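Local coordinates for ABC transporter substrate binding protein (Ribose) (Agrobacterium vitis S4, PDB 4WT7), which probably serves as the periplasmic sugar-binding component of an ABC transporter and holds a molecule of D-allitol in the cleft between its two lobes, at residues I37-T42 / A67-R72; K33-S38 / A91-L96; D47-N52 / Q274-G279; G97-I102 / I119-S124. All blocks are in the same frame, centred on the assembly; numbering follows the deposited sequence.

Interaction 1: I37-T42 / A67-R72; sequences ISTAGT and AVDAGR
Thr42, in the loop after strand 34-39, meets Asp69 at the end of strand 64-69; helix 45-60 joins the two strands in a right-handed beta-alpha-beta crossover. Thr42 OG1 donates to Asp69 OD2 at 2.8 Å, reaching the syn side of the carboxylate 29° out of its plane. The other oxygen, Asp69 OD1, lies against Gly41 CA at 3.2 Å and accepts from Gly71 N above the carboxylate plane, closing an Asx turn. CG of Asp69 stands anti to the backbone N (chi1 -178°), which carries the carboxylate forward beside Thr39 CG2 to both partners. Behind this group the strands pair in parallel register: Val68 N bonds to Ile37 O, Thr39 N to Val68 O and Ala70 N to Thr39 O. Tyr51 of helix 45-60 packs on the face that holds Thr39 and Ala67, while Leu77 and Leu84 of helix 74-87 cover Ser38 and Val68 on the other. Past the strands, Arg72 N donates to Ala40 O at 2.8 Å. The Arg72 side chain then bends at chi2 and runs into the allitol pocket, where Asp47 forms a salt bridge with Arg72 NH2; Ala40 CB sits 3.9 Å above the centre of the Arg72 guanidinium plane.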
loop_
_atom_site.group_PDB
_atom_site.type_symbol
_atom_site.label_atom_id
_atom_site.label_comp_id
_atom_site.label_asym_id
_atom_site.label_seq_id
_atom_site.Cartn_x
_atom_site.Cartn_y
_atom_site.Cartn_z
ATOM N N ILE A 37 1.060 -17.210 8.045
ATOM C CA ILE A 37 0.814 -16.061 7.171
ATOM C C ILE A 37 -0.158 -15.120 7.830
ATOM O O ILE A 37 -1.323 -15.450 7.959
ATOM C CB ILE A 37 0.211 -16.513 5.821
ATOM C CG1 ILE A 37 1.188 -17.417 5.075
ATOM C CG2 ILE A 37 -0.150 -15.304 4.919
ATOM C CD1 ILE A 37 0.537 -18.116 3.954
ATOM N N SER A 38 0.320 -13.955 8.242
ATOM C CA SER A 38 -0.467 -12.990 9.029
ATOM C C SER A 38 -0.619 -11.671 8.288
ATOM O O SER A 38 0.375 -11.067 7.905
ATOM C CB SER A 38 0.218 -12.712 10.379
ATOM O OG SER A 38 -0.421 -11.668 11.122
ATOM N N THR A 39 -1.869 -11.222 8.088
ATOM C CA THR A 39 -2.124 -9.942 7.424
ATOM C C THR A 39 -2.892 -9.010 8.362
ATOM O O THR A 39 -3.712 -9.475 9.144
ATOM C CB THR A 39 -2.908 -10.129 6.110
ATOM O OG1 THR A 39 -3.045 -8.874 5.449
ATOM C CG2 THR A 39 -4.274 -10.697 6.324
ATOM N N ALA A 40 -2.619 -7.703 8.294
ATOM C CA ALA A 40 -3.399 -6.740 9.061
ATOM C C ALA A 40 -4.891 -6.797 8.635
ATOM O O ALA A 40 -5.779 -6.634 9.462
ATOM C CB ALA A 40 -2.858 -5.345 8.882
ATOM N N GLY A 41 -5.161 -7.010 7.345
ATOM C CA GLY A 41 -6.543 -7.161 6.872
ATOM C C GLY A 41 -6.604 -7.713 5.463
ATOM O O GLY A 41 -5.564 -8.004 4.873
ATOM N N THR A 42 -7.824 -7.849 4.936
ATOM C CA THR A 42 -8.031 -8.202 3.542
ATOM C C THR A 42 -9.169 -7.383 2.905
ATOM O O THR A 42 -9.830 -7.888 2.013
ATOM C CB THR A 42 -8.507 -9.658 3.411
ATOM O OG1 THR A 42 -9.624 -9.859 4.299
ATOM C CG2 THR A 42 -7.402 -10.618 3.745
ATOM N N ALA A 67 -2.875 -19.450 8.091
ATOM C CA ALA A 67 -3.200 -18.113 7.609
ATOM C C ALA A 67 -4.237 -17.434 8.501
ATOM O O ALA A 67 -5.321 -17.971 8.726
ATOM C CB ALA A 67 -3.668 -18.154 6.174
ATOM N N VAL A 68 -3.863 -16.259 8.972
ATOM C CA VAL A 68 -4.608 -15.513 9.962
ATOM C C VAL A 68 -4.760 -14.063 9.448
ATOM O O VAL A 68 -3.797 -13.418 8.965
ATOM C CB VAL A 68 -3.936 -15.592 11.380
ATOM C CG1 VAL A 68 -4.172 -16.923 12.013
ATOM C CG2 VAL A 68 -2.436 -15.295 11.314
ATOM N N ASP A 69 -6.019 -13.619 9.443
ATOM C CA ASP A 69 -6.427 -12.287 9.059
ATOM C C ASP A 69 -6.878 -11.451 10.271
ATOM O O ASP A 69 -7.794 -11.821 10.992
ATOM C CB ASP A 69 -7.592 -12.455 8.091
ATOM C CG ASP A 69 -8.129 -11.124 7.520
ATOM O OD1 ASP A 69 -7.663 -10.029 7.907
ATOM O OD2 ASP A 69 -9.051 -11.191 6.687
ATOM N N ALA A 70 -6.281 -10.289 10.463
ATOM C CA ALA A 70 -6.627 -9.507 11.640
ATOM C C ALA A 70 -7.920 -8.687 11.491
ATOM O O ALA A 70 -8.374 -8.093 12.458
ATOM C CB ALA A 70 -5.491 -8.622 12.017
ATOM N N GLY A 71 -8.504 -8.659 10.305
ATOM C CA GLY A 71 -9.714 -7.856 10.059
ATOM C C GLY A 71 -9.526 -6.393 10.473
ATOM O O GLY A 71 -10.479 -5.687 10.834
ATOM N N ARG A 72 -8.269 -5.959 10.427
ATOM C CA ARG A 72 -7.876 -4.575 10.652
ATOM C C ARG A 72 -8.128 -4.127 12.085
ATOM O O ARG A 72 -8.357 -2.965 12.346
ATOM C CB ARG A 72 -8.590 -3.668 9.667
ATOM C CG ARG A 72 -7.991 -3.709 8.285
ATOM C CD ARG A 72 -6.700 -2.956 8.271
ATOM N NE ARG A 72 -5.976 -3.135 7.033
ATOM C CZ ARG A 72 -4.802 -2.568 6.766
ATOM N NH1 ARG A 72 -4.199 -1.802 7.680
ATOM N NH2 ARG A 72 -4.244 -2.762 5.574
#

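Interaction 2: K33-S38 / A91-L96; sequences KRIGIS and AIVQLL. With X9X (D-allitol), chain C.
Ser38 and Gln94 project from neighbouring parallel strands onto the same face of the sheet, and their polar ends meet there. Ser38 OG donates to Gln94 OE1 at 2.7 Å, in the plane of the amide carbonyl and on a lone pair; Gln80 of helix 74-87 bonds the same hydroxyl. Bending of Gln94 at chi2 (61°) turns the amide forward along its own strand, toward the C-terminal end, and its NE2 donates to Leu96 O at 2.9 Å, so bonds at both ends hold the amide's rotation. That second acceptor lies in the amide plane, although NE2 sits above the Leu96 carbonyl plane. On the opposite face the contact is apolar: Ile35 turns its CD1 branch to Ala91 CB at 4.3 Å and its CG2 branch to Val93 CG2. Between the faces runs the backbone ladder, with Gly36 N bonded to Ala91 O, Val93 N to Gly36 O, Ser38 N to Val93 O and Leu95 N to Ser38 O. Beyond it, Leu96 carries CD1 to within 3.4 Å of allitol OAE. Strand 34-39 lies between 64-69 and 91-95 in this lobe's sheet; Leu77 and Leu81 of helix 74-87 cover Ser38 and Gln94, and Gln54 of helix 45-60 packs on Ile37 and Val93.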
loop_
_atom_site.group_PDB
_atom_site.type_symbol
_atom_site.label_atom_id
_atom_site.label_comp_id
_atom_site.label_asym_id
_atom_site.label_seq_id
_atom_site.Cartn_x
_atom_site.Cartn_y
_atom_site.Cartn_z
ATOM N N LYS A 33 6.995 -28.198 5.638
ATOM C CA LYS A 33 7.133 -26.965 6.421
ATOM C C LYS A 33 5.772 -26.383 6.739
ATOM O O LYS A 33 4.810 -26.543 5.983
ATOM C CB LYS A 33 7.936 -25.895 5.661
ATOM C CG LYS A 33 9.265 -26.377 5.144
ATOM C CD LYS A 33 10.213 -26.770 6.293
ATOM C CE LYS A 33 11.514 -27.334 5.750
ATOM N NZ LYS A 33 12.454 -27.541 6.872
ATOM N N ARG A 34 5.692 -25.700 7.864
ATOM C CA ARG A 34 4.492 -24.937 8.207
ATOM C C ARG A 34 4.854 -23.455 8.148
ATOM O O ARG A 34 5.824 -23.016 8.793
ATOM C CB ARG A 34 4.004 -25.327 9.608
ATOM C CG ARG A 34 3.269 -26.667 9.652
ATOM C CD ARG A 34 3.336 -27.381 11.006
ATOM N NE ARG A 34 2.987 -26.516 12.146
ATOM C CZ ARG A 34 3.863 -25.975 13.002
ATOM N NH1 ARG A 34 3.432 -25.209 13.989
ATOM N NH2 ARG A 34 5.161 -26.199 12.905
ATOM N N ILE A 35 4.084 -22.683 7.377
ATOM C CA ILE A 35 4.340 -21.252 7.229
ATOM C C ILE A 35 3.182 -20.409 7.779
ATOM O O ILE A 35 2.046 -20.529 7.298
ATOM C CB ILE A 35 4.571 -20.869 5.726
ATOM C CG1 ILE A 35 5.659 -21.742 5.100
ATOM C CG2 ILE A 35 4.913 -19.388 5.601
ATOM C CD1 ILE A 35 6.895 -21.933 5.947
ATOM N N GLY A 36 3.469 -19.592 8.794
ATOM C CA GLY A 36 2.499 -18.678 9.370
ATOM C C GLY A 36 2.305 -17.517 8.406
ATOM O O GLY A 36 3.280 -16.900 7.989
ATOM N N ILE A 37 1.060 -17.210 8.045
ATOM C CA ILE A 37 0.814 -16.061 7.171
ATOM C C ILE A 37 -0.158 -15.120 7.830
ATOM O O ILE A 37 -1.323 -15.450 7.959
ATOM C CB ILE A 37 0.211 -16.513 5.821
ATOM C CG1 ILE A 37 1.188 -17.417 5.075
ATOM C CG2 ILE A 37 -0.150 -15.304 4.919
ATOM C CD1 ILE A 37 0.537 -18.116 3.954
ATOM N N SER A 38 0.320 -13.955 8.242
ATOM C CA SER A 38 -0.467 -12.990 9.029
ATOM C C SER A 38 -0.619 -11.671 8.288
ATOM O O SER A 38 0.375 -11.067 7.905
ATOM C CB SER A 38 0.218 -12.712 10.379
ATOM O OG SER A 38 -0.421 -11.668 11.122
ATOM N N ALA A 91 8.422 -20.495 9.554
ATOM C CA ALA A 91 8.616 -19.075 9.318
ATOM C C ALA A 91 7.273 -18.351 9.537
ATOM O O ALA A 91 6.200 -18.990 9.549
ATOM C CB ALA A 91 9.154 -18.830 7.902
ATOM N N ILE A 92 7.330 -17.038 9.760
ATOM C CA ILE A 92 6.126 -16.223 9.762
ATOM C C ILE A 92 6.283 -15.089 8.749
ATOM O O ILE A 92 7.349 -14.464 8.686
ATOM C CB ILE A 92 5.892 -15.630 11.155
ATOM C CG1 ILE A 92 5.569 -16.746 12.142
ATOM C CG2 ILE A 92 4.795 -14.586 11.130
ATOM C CD1 ILE A 92 5.499 -16.303 13.609
ATOM N N VAL A 93 5.247 -14.816 7.947
ATOM C CA VAL A 93 5.293 -13.663 7.044
ATOM C C VAL A 93 4.198 -12.707 7.469
ATOM O O VAL A 93 3.030 -13.097 7.584
ATOM C CB VAL A 93 5.049 -14.010 5.523
ATOM C CG1 VAL A 93 5.444 -12.821 4.655
ATOM C CG2 VAL A 93 5.820 -15.220 5.102
ATOM N N GLN A 94 4.568 -11.461 7.700
ATOM C CA GLN A 94 3.607 -10.450 8.126
ATOM C C GLN A 94 3.370 -9.442 7.028
ATOM O O GLN A 94 4.299 -8.826 6.500
ATOM C CB GLN A 94 4.092 -9.745 9.401
ATOM C CG GLN A 94 3.279 -8.526 9.799
ATOM C CD GLN A 94 1.847 -8.896 10.087
ATOM O OE1 GLN A 94 1.567 -9.971 10.643
ATOM N NE2 GLN A 94 0.926 -8.016 9.733
ATOM N N LEU A 95 2.106 -9.274 6.702
ATOM C CA LEU A 95 1.690 -8.382 5.630
ATOM C C LEU A 95 1.034 -7.108 6.206
ATOM O O LEU A 95 -0.041 -7.157 6.808
ATOM C CB LEU A 95 0.718 -9.114 4.684
ATOM C CG LEU A 95 -0.039 -8.262 3.667
ATOM C CD1 LEU A 95 0.912 -7.602 2.693
ATOM C CD2 LEU A 95 -1.049 -9.105 2.926
ATOM N N LEU A 96 1.693 -5.977 5.976
ATOM C CA LEU A 96 1.185 -4.671 6.360
ATOM C C LEU A 96 1.026 -4.561 7.869
ATOM O O LEU A 96 1.492 -5.417 8.646
ATOM C CB LEU A 96 -0.114 -4.335 5.588
ATOM C CG LEU A 96 0.154 -3.964 4.121
ATOM C CD1 LEU A 96 -1.103 -3.979 3.193
ATOM C CD2 LEU A 96 0.859 -2.628 4.069
HETATM O OAA X9X C . -1.789 0.577 4.788
HETATM C CAG X9X C . -2.721 0.948 3.837
HETATM C CAI X9X C . -2.420 0.675 2.400
HETATM O OAC X9X C . -1.412 1.522 1.902
HETATM C CAK X9X C . -2.167 -0.786 2.164
HETATM O OAE X9X C . -3.251 -1.439 2.701
HETATM C CAL X9X C . -2.157 -1.127 0.673
HETATM O OAF X9X C . -3.331 -0.727 0.055
HETATM C CAJ X9X C . -0.942 -0.695 -0.123
HETATM O OAD X9X C . -0.977 0.629 -0.531
HETATM C CAH X9X C . 0.401 -1.011 0.502
HETATM O OAB X9X C . 1.455 -1.231 -0.409
#

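Interaction 3: D47-N52 / Q274-G279; sequences DLQAYN and QPAELG. With X9X (D-allitol), chain C.
With CG anti to the carbonyl carbon (chi1 -68°) and a second bend at chi2 (-78°), Gln49 lays its aliphatic stem across the ring of Pro275 and turns its amide oxygen toward Ala276. Gln49 CB sits 3.7 Å from both CB and CG of Pro275, the two side chains crossing at a slant. Gln49 OE1 accepts a hydrogen bond from a water that in turn accepts from Ala276 N at 3.0 Å, so this water bridges the side chain to a backbone N-H in the first turn of helix 275-290. At the next residue, Ala50 CB rests 4.2 Å from Pro275 CB, and Ala50 CA makes a CA-H...O contact with Pro275 O. The axes of the short helical segments 47-52 and 275-279 approach to 7.1 Å and cross at -31°, a close approach at which Gly279 CA lies 3.8 Å from Ala50 O, consistent with the small residues Ala50 and Gly279 at the interface. Phe45 and Phe46 extend the cover over Pro275. From helix 45-60, Asp47 turns away from this interface toward the ligand, and its OD1 accepts from allitol OAE at 2.9 Å. Close helix packing near a carboxylate that receives a polyol hydroxyl places this contact beside the interlobe sugar site of a periplasmic binding protein.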
loop_
_atom_site.group_PDB
_atom_site.type_symbol
_atom_site.label_atom_id
_atom_site.label_comp_id
_atom_site.label_asym_id
_atom_site.label_seq_id
_atom_site.Cartn_x
_atom_site.Cartn_y
_atom_site.Cartn_z
ATOM N N ASP A 47 -4.501 -5.763 -0.347
ATOM C CA ASP A 47 -4.314 -6.647 0.785
ATOM C C ASP A 47 -4.810 -8.055 0.504
ATOM O O ASP A 47 -4.136 -9.021 0.833
ATOM C CB ASP A 47 -5.033 -6.104 2.025
ATOM C CG ASP A 47 -4.571 -4.728 2.425
ATOM O OD1 ASP A 47 -3.775 -4.080 1.702
ATOM O OD2 ASP A 47 -5.031 -4.273 3.493
ATOM N N LEU A 48 -6.013 -8.159 -0.062
ATOM C CA LEU A 48 -6.590 -9.442 -0.429
ATOM C C LEU A 48 -5.682 -10.194 -1.414
ATOM O O LEU A 48 -5.390 -11.358 -1.228
ATOM C CB LEU A 48 -7.987 -9.246 -1.061
ATOM C CG LEU A 48 -8.705 -10.553 -1.375
ATOM C CD1 LEU A 48 -8.746 -11.443 -0.171
ATOM C CD2 LEU A 48 -10.124 -10.306 -1.903
ATOM N N GLN A 49 -5.230 -9.503 -2.447
ATOM C CA GLN A 49 -4.343 -10.104 -3.459
ATOM C C GLN A 49 -3.019 -10.689 -2.904
ATOM O O GLN A 49 -2.619 -11.810 -3.213
ATOM C CB GLN A 49 -4.005 -9.043 -4.480
ATOM C CG GLN A 49 -5.176 -8.618 -5.336
ATOM C CD GLN A 49 -5.459 -9.641 -6.411
ATOM O OE1 GLN A 49 -4.590 -9.963 -7.248
ATOM N NE2 GLN A 49 -6.645 -10.210 -6.356
ATOM N N ALA A 50 -2.339 -9.891 -2.103
ATOM C CA ALA A 50 -1.077 -10.277 -1.482
ATOM C C ALA A 50 -1.264 -11.452 -0.502
ATOM O O ALA A 50 -0.489 -12.380 -0.466
ATOM C CB ALA A 50 -0.489 -9.030 -0.735
ATOM N N TYR A 51 -2.294 -11.371 0.321
ATOM C CA TYR A 51 -2.646 -12.438 1.235
ATOM C C TYR A 51 -2.967 -13.725 0.496
ATOM O O TYR A 51 -2.319 -14.749 0.734
ATOM C CB TYR A 51 -3.807 -11.980 2.122
ATOM C CG TYR A 51 -4.253 -12.918 3.248
ATOM C CD1 TYR A 51 -3.411 -13.214 4.323
ATOM C CD2 TYR A 51 -5.540 -13.452 3.255
ATOM C CE1 TYR A 51 -3.827 -14.033 5.354
ATOM C CE2 TYR A 51 -5.974 -14.273 4.271
ATOM C CZ TYR A 51 -5.110 -14.552 5.329
ATOM O OH TYR A 51 -5.533 -15.350 6.356
ATOM N N ASN A 52 -3.937 -13.708 -0.417
ATOM C CA ASN A 52 -4.268 -14.937 -1.154
ATOM C C ASN A 52 -3.091 -15.583 -1.922
ATOM O O ASN A 52 -2.937 -16.817 -1.945
ATOM C CB ASN A 52 -5.457 -14.694 -2.100
ATOM C CG ASN A 52 -6.763 -14.598 -1.340
ATOM O OD1 ASN A 52 -6.817 -14.937 -0.167
ATOM N ND2 ASN A 52 -7.822 -14.136 -2.005
ATOM N N GLN A 274 1.920 -4.520 -7.691
ATOM C CA GLN A 274 1.749 -5.921 -8.077
ATOM C C GLN A 274 1.659 -6.788 -6.812
ATOM O O GLN A 274 2.617 -7.487 -6.445
ATOM C CB GLN A 274 2.919 -6.356 -8.933
ATOM C CG GLN A 274 3.102 -5.499 -10.173
ATOM C CD GLN A 274 4.048 -6.136 -11.207
ATOM O OE1 GLN A 274 3.655 -7.065 -11.925
ATOM N NE2 GLN A 274 5.275 -5.609 -11.321
ATOM N N PRO A 275 0.520 -6.715 -6.127
ATOM C CA PRO A 275 0.370 -7.410 -4.846
ATOM C C PRO A 275 0.431 -8.937 -4.975
ATOM O O PRO A 275 1.032 -9.610 -4.136
ATOM C CB PRO A 275 -0.988 -6.917 -4.339
ATOM C CG PRO A 275 -1.690 -6.327 -5.592
ATOM C CD PRO A 275 -0.565 -5.739 -6.355
ATOM N N ALA A 276 -0.156 -9.508 -6.005
ATOM C CA ALA A 276 -0.020 -10.954 -6.123
ATOM C C ALA A 276 1.478 -11.323 -6.286
ATOM O O ALA A 276 1.970 -12.250 -5.631
ATOM C CB ALA A 276 -0.881 -11.494 -7.234
ATOM N N GLU A 277 2.206 -10.566 -7.104
ATOM C CA GLU A 277 3.647 -10.809 -7.238
ATOM C C GLU A 277 4.387 -10.631 -5.915
ATOM O O GLU A 277 5.242 -11.426 -5.574
ATOM C CB GLU A 277 4.299 -9.924 -8.299
ATOM C CG GLU A 277 3.954 -10.304 -9.719
ATOM C CD GLU A 277 4.422 -11.707 -10.085
ATOM O OE1 GLU A 277 5.452 -12.156 -9.527
ATOM O OE2 GLU A 277 3.724 -12.361 -10.907
ATOM N N LEU A 278 4.070 -9.581 -5.169
ATOM C CA LEU A 278 4.708 -9.379 -3.876
ATOM C C LEU A 278 4.499 -10.569 -2.950
ATOM O O LEU A 278 5.430 -11.015 -2.291
ATOM C CB LEU A 278 4.184 -8.108 -3.204
ATOM C CG LEU A 278 4.867 -6.870 -3.761
ATOM C CD1 LEU A 278 3.956 -5.647 -3.598
ATOM C CD2 LEU A 278 6.224 -6.669 -3.098
ATOM N N GLY A 279 3.273 -11.061 -2.871
ATOM C CA GLY A 279 2.985 -12.222 -2.043
ATOM C C GLY A 279 3.755 -13.466 -2.466
ATOM O O GLY A 279 4.319 -14.182 -1.629
HETATM O OAA X9X C . -1.789 0.577 4.788
HETATM C CAG X9X C . -2.721 0.948 3.837
HETATM C CAI X9X C . -2.420 0.675 2.400
HETATM O OAC X9X C . -1.412 1.522 1.902
HETATM C CAK X9X C . -2.167 -0.786 2.164
HETATM O OAE X9X C . -3.251 -1.439 2.701
HETATM C CAL X9X C . -2.157 -1.127 0.673
HETATM O OAF X9X C . -3.331 -0.727 0.055
HETATM C CAJ X9X C . -0.942 -0.695 -0.123
HETATM O OAD X9X C . -0.977 0.629 -0.531
HETATM C CAH X9X C . 0.401 -1.011 0.502
HETATM O OAB X9X C . 1.455 -1.231 -0.409
HETATM O O HOH W 1 -1.993 -8.499 -8.128
#

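Interaction 4: G97-I102 / I119-S124; sequences GTLTVI and IDVGSS. With X9X (D-allitol), chain C.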
loop_
_atom_site.group_PDB
_atom_site.type_symbol
_atom_site.label_atom_id
_atom_site.label_comp_id
_atom_site.label_asym_id
_atom_site.label_seq_id
_atom_site.Cartn_x
_atom_site.Cartn_y
_atom_site.Cartn_z
ATOM N N GLY A 97 0.398 -3.481 8.285
ATOM C CA GLY A 97 0.267 -3.191 9.685
ATOM C C GLY A 97 1.132 -2.003 10.039
ATOM O O GLY A 97 2.111 -1.670 9.325
ATOM N N THR A 98 0.766 -1.355 11.146
ATOM C CA THR A 98 1.509 -0.245 11.666
ATOM C C THR A 98 2.746 -0.782 12.376
ATOM O O THR A 98 2.606 -1.599 13.285
ATOM C CB THR A 98 0.690 0.493 12.720
ATOM O OG1 THR A 98 -0.521 0.968 12.126
ATOM C CG2 THR A 98 1.479 1.634 13.256
ATOM N N LEU A 99 3.917 -0.285 11.987
ATOM C CA LEU A 99 5.181 -0.833 12.432
ATOM C C LEU A 99 5.291 -0.876 13.946
ATOM O O LEU A 99 5.648 -1.909 14.493
ATOM C CB LEU A 99 6.349 -0.056 11.824
ATOM C CG LEU A 99 7.716 -0.564 12.267
ATOM C CD1 LEU A 99 7.947 -2.011 11.815
ATOM C CD2 LEU A 99 8.828 0.325 11.745
ATOM N N THR A 100 4.958 0.220 14.637
ATOM C CA THR A 100 5.045 0.185 16.100
ATOM C C THR A 100 4.103 -0.830 16.734
ATOM O O THR A 100 4.416 -1.345 17.793
ATOM C CB THR A 100 4.805 1.565 16.768
ATOM O OG1 THR A 100 3.503 2.054 16.434
ATOM C CG2 THR A 100 5.836 2.537 16.324
ATOM N N VAL A 101 2.987 -1.162 16.089
ATOM C CA VAL A 101 2.080 -2.150 16.664
ATOM C C VAL A 101 2.648 -3.555 16.611
ATOM O O VAL A 101 2.563 -4.322 17.572
ATOM C CB VAL A 101 0.740 -2.200 15.916
ATOM C CG1 VAL A 101 -0.133 -3.347 16.424
ATOM C CG2 VAL A 101 0.008 -0.888 16.080
ATOM N N ILE A 102 3.176 -3.913 15.456
ATOM C CA ILE A 102 3.602 -5.286 15.266
ATOM C C ILE A 102 5.064 -5.532 15.683
ATOM O O ILE A 102 5.418 -6.639 16.020
ATOM C CB ILE A 102 3.392 -5.705 13.870
ATOM C CG1 ILE A 102 3.984 -4.702 12.895
ATOM C CG2 ILE A 102 1.906 -5.802 13.635
ATOM C CD1 ILE A 102 3.827 -5.111 11.434
ATOM N N ILE A 119 5.865 -8.234 4.137
ATOM C CA ILE A 119 5.446 -7.479 2.959
ATOM C C ILE A 119 4.989 -6.099 3.433
ATOM O O ILE A 119 4.109 -5.981 4.290
ATOM C CB ILE A 119 4.334 -8.208 2.187
ATOM C CG1 ILE A 119 4.856 -9.579 1.739
ATOM C CG2 ILE A 119 3.849 -7.352 0.990
ATOM C CD1 ILE A 119 3.807 -10.548 1.366
ATOM N N ASP A 120 5.619 -5.071 2.885
ATOM C CA ASP A 120 5.340 -3.690 3.249
ATOM C C ASP A 120 5.524 -3.427 4.742
ATOM O O ASP A 120 4.708 -2.753 5.366
ATOM C CB ASP A 120 3.922 -3.284 2.825
ATOM C CG ASP A 120 3.825 -2.958 1.377
ATOM O OD1 ASP A 120 4.877 -2.777 0.734
ATOM O OD2 ASP A 120 2.670 -2.853 0.888
ATOM N N VAL A 121 6.590 -3.982 5.336
ATOM C CA VAL A 121 6.912 -3.642 6.721
ATOM C C VAL A 121 8.435 -3.557 6.868
ATOM O O VAL A 121 9.115 -4.578 6.787
ATOM C CB VAL A 121 6.407 -4.687 7.753
ATOM C CG1 VAL A 121 6.756 -4.201 9.180
ATOM C CG2 VAL A 121 4.884 -4.981 7.633
ATOM N N GLY A 122 8.961 -2.354 7.093
ATOM C CA GLY A 122 10.395 -2.145 7.171
ATOM C C GLY A 122 10.881 -2.338 8.592
ATOM O O GLY A 122 11.269 -1.407 9.290
ATOM N N SER A 123 10.804 -3.568 9.043
ATOM C CA SER A 123 11.212 -3.900 10.382
ATOM C C SER A 123 12.661 -4.351 10.440
ATOM O O SER A 123 13.111 -5.082 9.582
ATOM C CB SER A 123 10.345 -5.030 10.883
ATOM O OG SER A 123 10.796 -5.492 12.142
ATOM N N SER A 124 13.371 -3.924 11.476
ATOM C CA SER A 124 14.671 -4.465 11.834
ATOM C C SER A 124 14.654 -5.952 12.116
ATOM O O SER A 124 15.704 -6.618 12.092
ATOM C CB SER A 124 15.150 -3.784 13.119
ATOM O OG SER A 124 15.745 -2.562 12.792
HETATM O OAA X9X C . -1.789 0.577 4.788
HETATM C CAG X9X C . -2.721 0.948 3.837
HETATM C CAI X9X C . -2.420 0.675 2.400
HETATM O OAC X9X C . -1.412 1.522 1.902
HETATM C CAK X9X C . -2.167 -0.786 2.164
HETATM O OAE X9X C . -3.251 -1.439 2.701
HETATM C CAL X9X C . -2.157 -1.127 0.673
HETATM O OAF X9X C . -3.331 -0.727 0.055
HETATM C CAJ X9X C . -0.942 -0.695 -0.123
HETATM O OAD X9X C . -0.977 0.629 -0.531
HETATM C CAH X9X C . 0.401 -1.011 0.502
HETATM O OAB X9X C . 1.455 -1.231 -0.409
HETATM O O HOH W 2 4.335 -1.293 7.784
#
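Leu99, in the first turn of helix 99-111, faces Val121 in the irregular loop after strand 116-119, their CA atoms 6.6 Å apart, and the loop bends at once through an inverse gamma turn centred on Gly122. Leu99 extends with CG anti to the backbone N (chi1 179°), which brings its CD1 to 3.6 Å from Val121 CG1; the two side chains slant across each other. The same methyl reaches Ser123 CB, while its sister CD2 lies near Gly122 O. Ile102 comes from one turn later in the helix and meets Val121 tip to tip, Ile102 CD1 standing 3.8 Å from Val121 CG1 and almost as near CG2. Val121 is therefore gripped from two directions by branched side chains, and Leu77 and Leu81 of helix 74-87 pack behind Ile102. Beside this apolar cluster a water donates to Gly97 O at 2.7 Å and to Asp120 O at 2.8 Å, tying the two backbones together. Polar bonds also fix the loop from outside: Asn129 takes the N-H of Val121, and Asp103 bonds to the Ser123 hydroxyl. Asp120 OD2 is the probable acceptor of allitol OAB, though the modelled 2.4 Å is doubtfully short, and Thr131 bonds to Asp120 OD1. Loops at the C-terminal ends of parallel strands supply ligand groups here, as is typical of the alpha/beta lobes of periplasmic sugar-binding proteins.

How the interactions relate
Interactions 1 and 2 share Ile37 and Ser38 and lie side by side in one parallel sheet, their centres 10 Å apart, with strand 34-39 paired to 64-69 and to 91-95. Strand 116-119 continues that sheet and leads into interaction 4, about 13 Å from interaction 2 centre to centre. Interaction 3 joins helix 45-60, which follows the first strand, to helix 275-290 far along the chain, so that both segments of interaction 4, 97-102 and 119-124, fall within the span it brackets. Arg72, Leu96, Asp47 and Asp120, one from each interaction in order, converge on allitol. Asp47 links interactions 3 and 1 through its salt bridge with Arg72, and Leu96 packs against both aspartates, uniting one lobe's side of the pocket.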